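Local atomic coordinates of folylpolyglutamate synthase (FolC) (Helicobacter pylori, PDB entry 6K8C), a protein that probably adds glutamate to dihydropteroate and then further glutamates to tetrahydrofolates, using ATP, to make folylpolyglutamates. Residues Phe79-Arg90 with Tyr121-Ala129. Sequence-based numbering, arbitrary orientation.
Sequences FTSPHVFEFRER and YFEYATLLA
Phe79, at the end of strand 76-79, lays its ring against helix 121-132 and meets four of its residues. With CG anti to the backbone N (chi1 174°), the side chain leaves the strand toward the helix. Its CB and CG lie near the methyl of Ala129, which sits over one ring face in a CH-pi contact, Ala129 CB 4.0 Å from the centroid of the Phe79 ring. Further out, CD1 makes the closest approach to that methyl and Phe79 CE1 comes to 3.6 Å from Ala125 O, a carbonyl already bonded within the helix to Ala129 N. On the other branch CE2 reaches Phe122 CZ and Thr126 OG1, a hydroxyl that is hydrogen-bonded to Ser151. At the tip, Phe79 CZ touches Phe122 CE1 at 3.8 Å; the planes of the Phe79 and Phe122 rings are inclined by 30° but slid apart, so they barely overlap.

The 3-10 turn 87-90 supplies the second aromatic. Phe87 passes Tyr121 in the opposite direction, and the rings meet obliquely, neither stacked nor edge-to-face. Chiefly the hydroxyl end of Tyr121 is met, Phe87 CD1 lying 3.1 Å from Tyr121 OH. Phe87 CZ abuts Ala125 CB, while Leu128 CD1 meets the ring edge at CE2. Leu12 and Leu16 of helix 12-17 also pack on Phe87.

Arg90 turns one guanidinium face to the edge of Tyr121 at CE1, the planes 79° apart, and Pro82 CA lies over the opposite face, toward its rim. A hydrogen bond from Arg90 NE to His83 ND1, 3.0 Å long and coplanar with both groups, fixes how the guanidinium is turned.

Within the Mur ligase middle domain, this contact joins the helix to the loop connecting strand 76-79 to its antiparallel neighbour 91-93. With neither hydrogen bond nor salt bridge between the segments, the fit of Phe79, Phe87 and the Arg90 face to the helix sets their contact.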
ATOM      1  N   PHE A  79       5.754   6.722  -3.178  1.00 23.25           N
ATOM      2  CA  PHE A  79       4.566   6.738  -4.022  1.00 22.83           C
ATOM      3  C   PHE A  79       3.797   5.441  -3.804  1.00 22.86           C
ATOM      4  O   PHE A  79       4.328   4.363  -4.067  1.00 24.41           O
ATOM      5  CB  PHE A  79       4.984   6.881  -5.485  1.00 24.69           C
ATOM      6  CG  PHE A  79       3.856   6.768  -6.471  1.00 25.25           C
ATOM      7  CD1 PHE A  79       2.809   7.670  -6.457  1.00 27.90           C
ATOM      8  CD2 PHE A  79       3.871   5.774  -7.439  1.00 30.10           C
ATOM      9  CE1 PHE A  79       1.787   7.575  -7.381  1.00 26.59           C
ATOM     10  CE2 PHE A  79       2.852   5.672  -8.367  1.00 31.45           C
ATOM     11  CZ  PHE A  79       1.812   6.574  -8.338  1.00 26.14           C
ATOM     12  N   THR A  80       2.555   5.541  -3.326  1.00 23.48           N
ATOM     13  CA  THR A  80       1.748   4.367  -3.009  1.00 26.90           C
ATOM     14  C   THR A  80       0.391   4.463  -3.692  1.00 33.52           C
ATOM     15  O   THR A  80       0.019   5.499  -4.241  1.00 26.42           O
ATOM     16  CB  THR A  80       1.547   4.209  -1.498  1.00 27.80           C
ATOM     17  OG1 THR A  80       0.844   5.353  -0.992  1.00 27.44           O
ATOM     18  CG2 THR A  80       2.885   4.088  -0.797  1.00 25.15           C
ATOM     19  N   SER A  81      -0.360   3.363  -3.653  1.00 27.27           N
ATOM     20  CA  SER A  81      -1.711   3.358  -4.198  1.00 27.87           C
ATOM     21  C   SER A  81      -2.483   2.215  -3.559  1.00 33.38           C
ATOM     22  O   SER A  81      -1.872   1.226  -3.142  1.00 30.52           O
ATOM     23  CB  SER A  81      -1.693   3.211  -5.727  1.00 31.56           C
ATOM     24  OG  SER A  81      -1.291   1.910  -6.106  1.00 39.81           O
ATOM     25  N   PRO A  82      -3.819   2.336  -3.424  1.00 33.85           N
ATOM     26  CA  PRO A  82      -4.563   3.556  -3.737  1.00 37.07           C
ATOM     27  C   PRO A  82      -4.536   4.484  -2.535  1.00 37.20           C
ATOM     28  O   PRO A  82      -3.519   4.548  -1.857  1.00 40.13           O
ATOM     29  CB  PRO A  82      -5.973   3.041  -4.023  1.00 33.71           C
ATOM     30  CG  PRO A  82      -6.113   1.870  -3.094  1.00 32.12           C
ATOM     31  CD  PRO A  82      -4.712   1.275  -2.919  1.00 39.33           C
ATOM     32  N   HIS A  83      -5.630   5.182  -2.257  1.00 32.15           N
ATOM     33  CA  HIS A  83      -5.696   6.028  -1.079  1.00 24.51           C
ATOM     34  C   HIS A  83      -6.935   5.673  -0.272  1.00 28.85           C
ATOM     35  O   HIS A  83      -7.873   5.048  -0.772  1.00 36.02           O
ATOM     36  CB  HIS A  83      -5.689   7.519  -1.450  1.00 28.96           C
ATOM     37  CG  HIS A  83      -6.865   7.952  -2.270  1.00 28.44           C
ATOM     38  ND1 HIS A  83      -6.808   8.080  -3.641  1.00 30.92           N
ATOM     39  CD2 HIS A  83      -8.118   8.317  -1.910  1.00 34.91           C
ATOM     40  CE1 HIS A  83      -7.981   8.489  -4.092  1.00 31.33           C
ATOM     41  NE2 HIS A  83      -8.793   8.642  -3.061  1.00 34.58           N
ATOM     42  N   VAL A  84      -6.918   6.060   1.001  1.00 28.66           N
ATOM     43  CA  VAL A  84      -8.033   5.785   1.899  1.00 36.27           C
ATOM     44  C   VAL A  84      -9.005   6.955   1.888  1.00 37.28           C
ATOM     45  O   VAL A  84     -10.187   6.794   1.567  1.00 44.67           O
ATOM     46  CB  VAL A  84      -7.544   5.509   3.331  1.00 40.31           C
ATOM     47  CG1 VAL A  84      -8.733   5.247   4.246  1.00 42.37           C
ATOM     48  CG2 VAL A  84      -6.572   4.339   3.347  1.00 31.98           C
ATOM     49  N   PHE A  85      -8.513   8.136   2.254  1.00 28.28           N
ATOM     50  CA  PHE A  85      -9.341   9.324   2.402  1.00 34.29           C
ATOM     51  C   PHE A  85      -9.107  10.353   1.309  1.00 41.07           C
ATOM     52  O   PHE A  85     -10.070  10.829   0.705  1.00 38.09           O
ATOM     53  CB  PHE A  85      -9.101   9.972   3.774  1.00 35.10           C
ATOM     54  CG  PHE A  85      -9.218   9.011   4.928  1.00 38.35           C
ATOM     55  CD1 PHE A  85     -10.457   8.538   5.331  1.00 42.53           C
ATOM     56  CD2 PHE A  85      -8.089   8.587   5.609  1.00 37.62           C
ATOM     57  CE1 PHE A  85     -10.569   7.656   6.394  1.00 44.87           C
ATOM     58  CE2 PHE A  85      -8.195   7.703   6.675  1.00 36.03           C
ATOM     59  CZ  PHE A  85      -9.439   7.239   7.065  1.00 40.27           C
ATOM     60  N   GLU A  86      -7.851  10.717   1.039  1.00 32.61           N
ATOM     61  CA  GLU A  86      -7.538  11.760   0.070  1.00 38.57           C
ATOM     62  C   GLU A  86      -6.511  11.257  -0.930  1.00 36.20           C
ATOM     63  O   GLU A  86      -5.630  10.462  -0.591  1.00 26.09           O
ATOM     64  CB  GLU A  86      -6.976  13.033   0.725  1.00 35.79           C
ATOM     65  CG  GLU A  86      -7.763  13.580   1.892  1.00 49.13           C
ATOM     66  CD  GLU A  86      -6.919  14.501   2.750  1.00 53.16           C
ATOM     67  OE1 GLU A  86      -6.177  15.328   2.178  1.00 53.30           O
ATOM     68  OE2 GLU A  86      -6.990  14.397   3.991  1.00 68.07           O
ATOM     69  N   PHE A  87      -6.621  11.770  -2.159  1.00 25.64           N
ATOM     70  CA  PHE A  87      -5.681  11.427  -3.227  1.00 28.71           C
ATOM     71  C   PHE A  87      -4.236  11.718  -2.835  1.00 29.28           C
ATOM     72  O   PHE A  87      -3.322  10.976  -3.214  1.00 27.43           O
ATOM     73  CB  PHE A  87      -6.050  12.202  -4.503  1.00 25.60           C
ATOM     74  CG  PHE A  87      -5.130  11.942  -5.672  1.00 26.59           C
ATOM     75  CD1 PHE A  87      -5.237  10.775  -6.412  1.00 24.55           C
ATOM     76  CD2 PHE A  87      -4.172  12.874  -6.039  1.00 29.22           C
ATOM     77  CE1 PHE A  87      -4.401  10.532  -7.490  1.00 28.72           C
ATOM     78  CE2 PHE A  87      -3.330  12.640  -7.122  1.00 29.02           C
ATOM     79  CZ  PHE A  87      -3.445  11.465  -7.846  1.00 32.27           C
ATOM     80  N   ARG A  88      -3.998  12.802  -2.090  1.00 25.30           N
ATOM     81  CA  ARG A  88      -2.613  13.186  -1.834  1.00 27.78           C
ATOM     82  C   ARG A  88      -1.887  12.225  -0.895  1.00 25.38           C
ATOM     83  O   ARG A  88      -0.666  12.346  -0.756  1.00 27.32           O
ATOM     84  CB  ARG A  88      -2.536  14.611  -1.282  1.00 27.33           C
ATOM     85  CG  ARG A  88      -3.078  14.784   0.120  1.00 32.99           C
ATOM     86  CD  ARG A  88      -3.274  16.264   0.417  1.00 46.34           C
ATOM     87  NE  ARG A  88      -3.577  16.502   1.823  1.00 45.74           N
ATOM     88  CZ  ARG A  88      -2.760  17.119   2.669  1.00 45.04           C
ATOM     89  NH1 ARG A  88      -3.123  17.289   3.932  1.00 55.28           N
ATOM     90  NH2 ARG A  88      -1.583  17.567   2.253  1.00 39.81           N
ATOM     91  N   GLU A  89      -2.597  11.287  -0.256  1.00 27.74           N
ATOM     92  CA  GLU A  89      -1.937  10.223   0.507  1.00 26.44           C
ATOM     93  C   GLU A  89      -0.921   9.463  -0.331  1.00 32.79           C
ATOM     94  O   GLU A  89       0.029   8.882   0.210  1.00 25.56           O
ATOM     95  CB  GLU A  89      -2.963   9.224   1.038  1.00 29.82           C
ATOM     96  CG  GLU A  89      -3.897   9.738   2.096  1.00 26.92           C
ATOM     97  CD  GLU A  89      -5.074   8.809   2.300  1.00 34.41           C
ATOM     98  OE1 GLU A  89      -4.932   7.583   2.050  1.00 32.54           O
ATOM     99  OE2 GLU A  89      -6.138   9.305   2.714  1.00 30.40           O
ATOM    100  N   ARG A  90      -1.122   9.429  -1.647  1.00 23.65           N
ATOM    101  CA  ARG A  90      -0.272   8.662  -2.542  1.00 26.25           C
ATOM    102  C   ARG A  90       1.150   9.198  -2.620  1.00 27.38           C
ATOM    103  O   ARG A  90       2.012   8.517  -3.185  1.00 24.97           O
ATOM    104  CB  ARG A  90      -0.900   8.634  -3.942  1.00 25.29           C
ATOM    105  CG  ARG A  90      -2.212   7.837  -3.999  1.00 25.20           C
ATOM    106  CD  ARG A  90      -3.018   8.180  -5.247  1.00 28.57           C
ATOM    107  NE  ARG A  90      -4.317   7.517  -5.246  1.00 26.21           N
ATOM    108  CZ  ARG A  90      -4.614   6.452  -5.979  1.00 28.10           C
ATOM    109  NH1 ARG A  90      -3.705   5.929  -6.788  1.00 26.00           N
ATOM    110  NH2 ARG A  90      -5.829   5.917  -5.913  1.00 27.85           N
ATOM    111  N   TYR A 121      -5.638   7.409 -15.271  1.00 24.61           N
ATOM    112  CA  TYR A 121      -5.612   7.925 -13.906  1.00 32.18           C
ATOM    113  C   TYR A 121      -4.301   7.576 -13.202  1.00 27.61           C
ATOM    114  O   TYR A 121      -3.595   8.458 -12.696  1.00 26.00           O
ATOM    115  CB  TYR A 121      -6.816   7.368 -13.142  1.00 29.39           C
ATOM    116  CG  TYR A 121      -6.949   7.803 -11.700  1.00 30.26           C
ATOM    117  CD1 TYR A 121      -6.313   7.104 -10.682  1.00 34.39           C
ATOM    118  CD2 TYR A 121      -7.743   8.890 -11.354  1.00 27.39           C
ATOM    119  CE1 TYR A 121      -6.445   7.487  -9.365  1.00 35.15           C
ATOM    120  CE2 TYR A 121      -7.884   9.279 -10.036  1.00 36.36           C
ATOM    121  CZ  TYR A 121      -7.234   8.571  -9.044  1.00 35.48           C
ATOM    122  OH  TYR A 121      -7.373   8.946  -7.728  1.00 35.95           O
ATOM    123  N   PHE A 122      -3.949   6.294 -13.183  1.00 24.42           N
ATOM    124  CA  PHE A 122      -2.744   5.881 -12.472  1.00 27.82           C
ATOM    125  C   PHE A 122      -1.482   6.351 -13.183  1.00 28.70           C
ATOM    126  O   PHE A 122      -0.488   6.670 -12.523  1.00 23.00           O
ATOM    127  CB  PHE A 122      -2.717   4.362 -12.298  1.00 26.68           C
ATOM    128  CG  PHE A 122      -1.532   3.869 -11.502  1.00 30.23           C
ATOM    129  CD1 PHE A 122      -1.452   4.111 -10.140  1.00 33.10           C
ATOM    130  CD2 PHE A 122      -0.491   3.193 -12.121  1.00 29.00           C
ATOM    131  CE1 PHE A 122      -0.358   3.670  -9.402  1.00 38.48           C
ATOM    132  CE2 PHE A 122       0.602   2.752 -11.392  1.00 40.35           C
ATOM    133  CZ  PHE A 122       0.669   2.990 -10.032  1.00 31.66           C
ATOM    134  N   GLU A 123      -1.502   6.411 -14.519  1.00 29.15           N
ATOM    135  CA  GLU A 123      -0.351   6.936 -15.249  1.00 28.87           C
ATOM    136  C   GLU A 123      -0.094   8.398 -14.902  1.00 28.16           C
ATOM    137  O   GLU A 123       1.063   8.820 -14.784  1.00 25.96           O
ATOM    138  CB  GLU A 123      -0.556   6.754 -16.759  1.00 24.28           C
ATOM    139  CG  GLU A 123      -0.440   5.285 -17.192  1.00 27.48           C
ATOM    140  CD  GLU A 123      -0.958   5.029 -18.591  1.00 34.29           C
ATOM    141  OE1 GLU A 123      -1.494   5.964 -19.225  1.00 35.52           O
ATOM    142  OE2 GLU A 123      -0.823   3.882 -19.060  1.00 34.84           O
ATOM    143  N   TYR A 124      -1.159   9.187 -14.721  1.00 27.95           N
ATOM    144  CA  TYR A 124      -0.979  10.584 -14.332  1.00 30.42           C
ATOM    145  C   TYR A 124      -0.440  10.701 -12.910  1.00 32.88           C
ATOM    146  O   TYR A 124       0.406  11.562 -12.629  1.00 25.62           O
ATOM    147  CB  TYR A 124      -2.293  11.350 -14.463  1.00 24.45           C
ATOM    148  CG  TYR A 124      -2.100  12.846 -14.449  1.00 28.85           C
ATOM    149  CD1 TYR A 124      -1.340  13.475 -15.431  1.00 32.38           C
ATOM    150  CD2 TYR A 124      -2.655  13.629 -13.448  1.00 25.05           C
ATOM    151  CE1 TYR A 124      -1.153  14.843 -15.421  1.00 33.10           C
ATOM    152  CE2 TYR A 124      -2.474  14.997 -13.432  1.00 29.93           C
ATOM    153  CZ  TYR A 124      -1.721  15.596 -14.419  1.00 33.97           C
ATOM    154  OH  TYR A 124      -1.536  16.954 -14.401  1.00 30.39           O
ATOM    155  N   ALA A 125      -0.935   9.861 -11.993  1.00 27.90           N
ATOM    156  CA  ALA A 125      -0.384   9.833 -10.639  1.00 26.50           C
ATOM    157  C   ALA A 125       1.110   9.539 -10.665  1.00 23.91           C
ATOM    158  O   ALA A 125       1.882  10.136  -9.904  1.00 24.73           O
ATOM    159  CB  ALA A 125      -1.122   8.791  -9.792  1.00 25.77           C
ATOM    160  N   THR A 126       1.534   8.629 -11.548  1.00 25.40           N
ATOM    161  CA  THR A 126       2.952   8.304 -11.673  1.00 24.95           C
ATOM    162  C   THR A 126       3.766   9.523 -12.098  1.00 29.76           C
ATOM    163  O   THR A 126       4.827   9.800 -11.529  1.00 25.62           O
ATOM    164  CB  THR A 126       3.139   7.149 -12.665  1.00 28.41           C
ATOM    165  OG1 THR A 126       2.426   5.995 -12.197  1.00 31.75           O
ATOM    166  CG2 THR A 126       4.615   6.788 -12.816  1.00 26.80           C
ATOM    167  N   LEU A 127       3.287  10.265 -13.103  1.00 29.13           N
ATOM    168  CA  LEU A 127       4.002  11.468 -13.524  1.00 27.25           C
ATOM    169  C   LEU A 127       4.036  12.504 -12.412  1.00 25.00           C
ATOM    170  O   LEU A 127       5.046  13.194 -12.231  1.00 28.82           O
ATOM    171  CB  LEU A 127       3.365  12.071 -14.782  1.00 26.51           C
ATOM    172  CG  LEU A 127       3.447  11.266 -16.080  1.00 30.76           C
ATOM    173  CD1 LEU A 127       2.904  12.110 -17.238  1.00 34.07           C
ATOM    174  CD2 LEU A 127       4.870  10.804 -16.372  1.00 28.96           C
ATOM    175  N   LEU A 128       2.936  12.641 -11.665  1.00 22.89           N
ATOM    176  CA  LEU A 128       2.928  13.562 -10.537  1.00 24.78           C
ATOM    177  C   LEU A 128       3.989  13.174  -9.510  1.00 26.70           C
ATOM    178  O   LEU A 128       4.671  14.043  -8.950  1.00 28.07           O
ATOM    179  CB  LEU A 128       1.541  13.595  -9.894  1.00 24.98           C
ATOM    180  CG  LEU A 128       0.434  14.347 -10.638  1.00 25.10           C
ATOM    181  CD1 LEU A 128      -0.910  14.080  -9.981  1.00 28.15           C
ATOM    182  CD2 LEU A 128       0.734  15.839 -10.687  1.00 27.57           C
ATOM    183  N   ALA A 129       4.147  11.874  -9.254  1.00 25.65           N
ATOM    184  CA  ALA A 129       5.177  11.426  -8.321  1.00 24.49           C
ATOM    185  C   ALA A 129       6.568  11.812  -8.809  1.00 27.06           C
ATOM    186  O   ALA A 129       7.396  12.299  -8.030  1.00 26.08           O
ATOM    187  CB  ALA A 129       5.078   9.911  -8.110  1.00 24.21           C
TER